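Local coordinates for protein putative ManD family dehydratase (Pantoea ananatis, PDB 3T6C) that dehydrates D-gluconate weakly to 2-dehydro-3-deoxy-D-gluconate, using one magnesium ion per subunit, as a member of the enolase superfamily, at residues Leu268-Asp273 with Ile315-Cys320; Glu272-Pro277 with Ile294-Leu299. One frame throughout, in Å; residues are numbered along the deposited sequence.

Contact 1: Leu268-Asp273 with Ile315-Cys320; sequences LFFLED and IDYIRC. With MG (magnesium ion), chain C; GCO (D-gluconic acid), chain D.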
# COMPACT_ATOMS: atom_id res chain seq x y z
N LEU A 268 -25.36 -4.92 17.78
CA LEU A 268 -26.34 -4.24 16.96
C LEU A 268 -26.37 -4.84 15.56
O LEU A 268 -25.33 -5.27 15.03
CB LEU A 268 -26.02 -2.74 16.84
CG LEU A 268 -26.62 -1.91 18.00
CD1 LEU A 268 -26.09 -2.31 19.37
CD2 LEU A 268 -26.30 -0.46 17.73
N PHE A 269 -27.56 -4.82 14.95
CA PHE A 269 -27.69 -5.26 13.57
C PHE A 269 -26.88 -4.31 12.68
O PHE A 269 -26.15 -4.76 11.76
CB PHE A 269 -29.18 -5.32 13.17
CG PHE A 269 -29.41 -5.79 11.78
CD1 PHE A 269 -29.45 -7.15 11.50
CD2 PHE A 269 -29.69 -4.88 10.75
CE1 PHE A 269 -29.68 -7.63 10.21
CE2 PHE A 269 -29.91 -5.38 9.43
CZ PHE A 269 -29.89 -6.74 9.18
N PHE A 270 -27.02 -3.01 12.90
CA PHE A 270 -26.04 -2.06 12.37
C PHE A 270 -26.04 -0.75 13.13
O PHE A 270 -27.03 -0.43 13.78
CB PHE A 270 -26.13 -1.88 10.83
CG PHE A 270 -27.42 -1.23 10.26
CD1 PHE A 270 -27.88 0.03 10.63
CD2 PHE A 270 -28.11 -1.89 9.23
CE1 PHE A 270 -29.01 0.65 10.00
CE2 PHE A 270 -29.24 -1.28 8.61
CZ PHE A 270 -29.69 -0.03 8.99
N LEU A 271 -24.92 -0.05 13.05
CA LEU A 271 -24.77 1.38 13.46
C LEU A 271 -24.72 2.17 12.17
O LEU A 271 -23.85 1.91 11.29
CB LEU A 271 -23.48 1.56 14.26
CG LEU A 271 -23.15 3.01 14.60
CD1 LEU A 271 -24.26 3.60 15.54
CD2 LEU A 271 -21.77 3.05 15.26
N GLU A 272 -25.64 3.13 12.04
CA GLU A 272 -25.83 3.82 10.75
C GLU A 272 -25.20 5.23 10.78
O GLU A 272 -25.22 5.95 11.82
CB GLU A 272 -27.33 3.90 10.45
CG GLU A 272 -27.74 4.69 9.21
CD GLU A 272 -29.24 4.86 9.19
OE1 GLU A 272 -29.94 4.09 9.92
OE2 GLU A 272 -29.72 5.71 8.39
N ASP A 273 -24.61 5.61 9.66
CA ASP A 273 -24.04 6.95 9.41
C ASP A 273 -23.14 7.44 10.53
O ASP A 273 -23.30 8.54 11.07
CB ASP A 273 -25.14 7.97 9.09
CG ASP A 273 -25.81 7.72 7.70
OD1 ASP A 273 -25.48 6.72 7.03
OD2 ASP A 273 -26.69 8.53 7.27
N ILE A 315 -18.20 -0.91 4.78
CA ILE A 315 -19.57 -0.92 5.26
C ILE A 315 -20.14 -2.30 5.03
O ILE A 315 -19.58 -3.11 4.27
CB ILE A 315 -20.48 0.12 4.56
CG1 ILE A 315 -20.55 -0.15 3.05
CG2 ILE A 315 -19.93 1.55 4.76
CD1 ILE A 315 -21.50 0.85 2.30
N ASP A 316 -21.14 -2.64 5.81
CA ASP A 316 -21.90 -3.87 5.61
C ASP A 316 -23.25 -3.72 4.96
O ASP A 316 -23.82 -4.70 4.49
CB ASP A 316 -22.03 -4.53 6.98
CG ASP A 316 -20.69 -4.62 7.66
OD1 ASP A 316 -20.46 -3.89 8.65
OD2 ASP A 316 -19.85 -5.43 7.13
N TYR A 317 -23.75 -2.47 4.95
CA TYR A 317 -25.07 -2.16 4.37
C TYR A 317 -24.98 -0.86 3.66
O TYR A 317 -24.52 0.14 4.22
CB TYR A 317 -26.16 -2.01 5.48
CG TYR A 317 -26.39 -3.31 6.24
CD1 TYR A 317 -25.65 -3.59 7.40
CD2 TYR A 317 -27.30 -4.26 5.79
CE1 TYR A 317 -25.82 -4.81 8.09
CE2 TYR A 317 -27.48 -5.49 6.48
CZ TYR A 317 -26.75 -5.72 7.62
OH TYR A 317 -26.90 -6.91 8.30
N ILE A 318 -25.48 -0.84 2.43
CA ILE A 318 -25.55 0.39 1.62
C ILE A 318 -26.98 0.93 1.76
O ILE A 318 -27.98 0.22 1.64
CB ILE A 318 -25.11 0.10 0.16
CG1 ILE A 318 -25.12 1.40 -0.66
CG2 ILE A 318 -26.05 -0.85 -0.55
CD1 ILE A 318 -24.11 2.45 -0.15
N ARG A 319 -27.03 2.20 2.15
CA ARG A 319 -28.25 2.92 2.57
C ARG A 319 -28.91 3.86 1.57
O ARG A 319 -29.73 4.71 1.98
CB ARG A 319 -28.02 3.65 3.91
CG ARG A 319 -27.74 2.70 5.08
CD ARG A 319 -29.08 2.25 5.71
NE ARG A 319 -29.86 3.41 6.18
CZ ARG A 319 -31.20 3.50 6.16
NH1 ARG A 319 -31.98 2.55 5.59
NH2 ARG A 319 -31.81 4.57 6.70
N CYS A 320 -28.50 3.81 0.31
CA CYS A 320 -28.94 4.90 -0.58
C CYS A 320 -30.43 5.15 -0.55
O CYS A 320 -31.27 4.20 -0.48
CB CYS A 320 -28.59 4.58 -2.01
SG CYS A 320 -26.78 4.41 -2.24
MG MG C . -30.52 7.55 8.79
C1 GCO D . -33.39 7.66 8.28
C2 GCO D . -32.94 9.04 7.97
C3 GCO D . -34.04 10.09 7.95
C4 GCO D . -33.54 11.39 7.36
C5 GCO D . -34.63 12.04 6.55
C6 GCO D . -34.21 13.34 5.89
O1A GCO D . -34.58 7.28 8.06
O1B GCO D . -32.52 6.81 8.63
O2 GCO D . -31.78 9.32 8.71
O3 GCO D . -34.45 10.23 9.26
O4 GCO D . -33.14 12.22 8.43
O5 GCO D . -35.04 11.15 5.57
O6 GCO D . -35.21 13.95 5.10
O HOH W 1 -25.76 -7.20 10.65
O HOH W 2 -28.75 8.65 9.02
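Glu272 and Arg319 meet at the mouth of the enolase-superfamily barrel. Glu272 ends its strand and Arg319 directly follows its own. Strands 270-272 and 317-318 are not neighbours in the sheet. Strand 294-296 runs between them, and their side chains meet on the inner side of the barrel, past strand 294-296.

The polar part is a salt bridge. Arg319 NH2 donates to Glu272 OE2 over 2.9 Å, with an N-H...O angle of 145°. The guanidinium comes from above the carboxylate plane, and the two planes are 72° apart. Glu272 OE2 also binds the magnesium ion at 2.0 Å. Arg319 NH2 lies 3.0 Å from O1B of the bound D-gluconate, itself a magnesium ligand. Glu375 forms a second salt bridge with Arg319. The positive charge would be expected to offset part of the negative charge gathered here.

The apolar part is an aromatic cluster of Phe269, Phe270 and Tyr317. Phe270 CD2 sits over one face of the Tyr317 ring, 3.5 Å from Tyr317 CD1, and the two rings meet obliquely. Phe270 CZ approaches Arg319 CD at 4.0 Å. The CG of Phe269 is anti to its backbone N (chi1 -179°), which carries the ring round to the hydroxyl end of Tyr317.

Arg344 hydrogen-bonds Tyr317 OH, and a water bridges that hydroxyl to Phe269 O. Tyr317 OH rests over one face of the Phe269 ring, 3.1 Å from Phe269 CZ.

Contact 2: Glu272-Pro277 with Ile294-Leu299; sequences EDPVAP and IAMGEL. With MG (magnesium ion), chain C; GCO (D-gluconic acid), chain D.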
# COMPACT_ATOMS: atom_id res chain seq x y z
N GLU A 272 -25.64 3.13 12.04
CA GLU A 272 -25.83 3.82 10.75
C GLU A 272 -25.20 5.23 10.78
O GLU A 272 -25.22 5.95 11.82
CB GLU A 272 -27.33 3.90 10.45
CG GLU A 272 -27.74 4.69 9.21
CD GLU A 272 -29.24 4.86 9.19
OE1 GLU A 272 -29.94 4.09 9.92
OE2 GLU A 272 -29.72 5.71 8.39
N ASP A 273 -24.61 5.61 9.66
CA ASP A 273 -24.04 6.95 9.41
C ASP A 273 -23.14 7.44 10.53
O ASP A 273 -23.30 8.54 11.07
CB ASP A 273 -25.14 7.97 9.09
CG ASP A 273 -25.81 7.72 7.70
OD1 ASP A 273 -25.48 6.72 7.03
OD2 ASP A 273 -26.69 8.53 7.27
N PRO A 274 -22.14 6.62 10.88
CA PRO A 274 -21.20 7.10 11.90
C PRO A 274 -20.39 8.32 11.39
O PRO A 274 -19.86 9.07 12.25
CB PRO A 274 -20.26 5.89 12.07
CG PRO A 274 -20.29 5.19 10.67
CD PRO A 274 -21.82 5.25 10.42
N VAL A 275 -20.29 8.52 10.07
CA VAL A 275 -19.60 9.69 9.52
C VAL A 275 -20.47 10.34 8.43
O VAL A 275 -21.33 9.69 7.81
CB VAL A 275 -18.19 9.40 8.93
CG1 VAL A 275 -17.27 8.79 10.01
CG2 VAL A 275 -18.28 8.47 7.72
N ALA A 276 -20.21 11.62 8.20
CA ALA A 276 -20.77 12.36 7.07
C ALA A 276 -20.13 11.84 5.77
O ALA A 276 -19.02 11.31 5.80
CB ALA A 276 -20.34 13.81 7.26
N PRO A 277 -20.80 12.04 4.61
CA PRO A 277 -20.14 11.65 3.35
C PRO A 277 -18.80 12.33 3.17
O PRO A 277 -17.86 11.70 2.65
CB PRO A 277 -21.12 12.18 2.28
CG PRO A 277 -22.44 12.10 2.95
CD PRO A 277 -22.11 12.67 4.35
N ILE A 294 -21.73 -1.76 10.04
CA ILE A 294 -21.85 -0.34 9.69
C ILE A 294 -22.75 -0.18 8.47
O ILE A 294 -22.58 -0.86 7.48
CB ILE A 294 -20.46 0.27 9.37
CG1 ILE A 294 -19.56 0.23 10.63
CG2 ILE A 294 -20.57 1.73 8.89
CD1 ILE A 294 -20.09 0.99 11.84
N ALA A 295 -23.70 0.76 8.55
CA ALA A 295 -24.52 1.15 7.40
C ALA A 295 -24.20 2.60 7.06
O ALA A 295 -24.02 3.44 7.95
CB ALA A 295 -26.02 1.04 7.74
N MET A 296 -24.14 2.89 5.75
CA MET A 296 -23.91 4.27 5.30
C MET A 296 -24.66 4.51 4.05
O MET A 296 -24.78 3.62 3.20
CB MET A 296 -22.41 4.47 4.91
CG MET A 296 -21.40 4.61 6.06
SD MET A 296 -21.43 6.23 6.85
CE MET A 296 -21.01 7.31 5.47
N GLY A 297 -25.01 5.79 3.87
CA GLY A 297 -25.27 6.28 2.53
C GLY A 297 -26.59 6.88 2.12
O GLY A 297 -26.75 7.14 0.93
N GLU A 298 -27.51 7.12 3.04
CA GLU A 298 -28.77 7.79 2.62
C GLU A 298 -28.47 9.13 1.97
O GLU A 298 -29.28 9.59 1.13
CB GLU A 298 -29.75 7.98 3.82
CG GLU A 298 -29.23 9.01 4.81
CD GLU A 298 -30.02 9.01 6.12
OE1 GLU A 298 -30.28 7.93 6.68
OE2 GLU A 298 -30.40 10.08 6.61
N LEU A 299 -27.36 9.78 2.33
CA LEU A 299 -26.99 11.07 1.74
C LEU A 299 -26.26 10.97 0.39
O LEU A 299 -26.02 11.99 -0.25
CB LEU A 299 -26.07 11.86 2.71
CG LEU A 299 -26.84 12.60 3.80
CD1 LEU A 299 -25.88 13.04 4.92
CD2 LEU A 299 -27.50 13.88 3.17
MG MG C . -30.52 7.55 8.79
C1 GCO D . -33.39 7.66 8.28
C2 GCO D . -32.94 9.04 7.97
C3 GCO D . -34.04 10.09 7.95
C4 GCO D . -33.54 11.39 7.36
C5 GCO D . -34.63 12.04 6.55
C6 GCO D . -34.21 13.34 5.89
O1A GCO D . -34.58 7.28 8.06
O1B GCO D . -32.52 6.81 8.63
O2 GCO D . -31.78 9.32 8.71
O3 GCO D . -34.45 10.23 9.26
O4 GCO D . -33.14 12.22 8.43
O5 GCO D . -35.04 11.15 5.57
O6 GCO D . -35.21 13.95 5.10
O HOH W 3 -25.40 8.79 4.62
O HOH W 4 -27.89 6.13 5.86
O HOH W 2 -28.75 8.65 9.02
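Glu272 and Glu298 bring their carboxylates together on one magnesium ion. Glu298 OE1 binds the metal at 2.2 Å and lies 2.9 Å from Glu272 OE2, which Arg319 also hydrogen-bonds. The carboxylate planes are 62° apart. Asp246 is the third protein ligand; D-gluconate O1B and O2 and a water complete the six-coordinate site. Glu298 OE2 is 2.6 Å from D-gluconate O2 and is also hydrogen-bonded by Tyr103 of a neighbouring subunit.

The segments belong to adjacent parallel barrel strands, joined through helix 283-289 as a beta-alpha-beta unit. The metal ligands sit at or just past the C-terminal strand ends, as in the enolase superfamily.

Asp273 N donates to Ala295 O over 2.8 Å, next to the parallel bridge between Glu272 and Ala295. Asp273 OD1 accepts a weak bond from Gly297 N at 3.3 Å, and its OD2 accepts a hydrogen bond from the metal-bound water. Another water joins Asp273 OD1 to Glu298 N. At Gly297 (phi 120°) a CB would jam against the preceding carbonyl O.

Met296 bends at chi2 (-77°) and chi3, which curls its thioether back to Pro274 and Val275. Met296 CE reaches Val275 CG2 at 3.7 Å, and SD rests against Pro274 CD. Pro274 CG touches Ile294 CG2. At the far end Pro277 CG meets Leu299 CB at 3.6 Å.

Asp273 thus acts in the second shell: it probably steadies the turn before Glu298, through a weak bond and a water. Magnesium, with Arg319 nearby, probably offsets the charge of the close carboxylates.

In the fold
From the N terminus, the chain reaches the shared strand 270-272, where both contacts start. It passes through 272-277 and helix 283-289 to strand 294-296, where contact 2 closes the shorter loop. It continues through helix 303-311 to strand 317-318, and contact 1 closes the longer one. The loop of contact 2 therefore nests inside that of contact 1. Contact 2 joins adjacent barrel strands, whereas contact 1 skips a strand. The middle strand connects them: Ala295 CB packs on Phe270 and Arg319, and Met296 O probably accepts a hydrogen bond from Arg319 N. Together they tie three successive barrel strands around one magnesium and D-gluconate site.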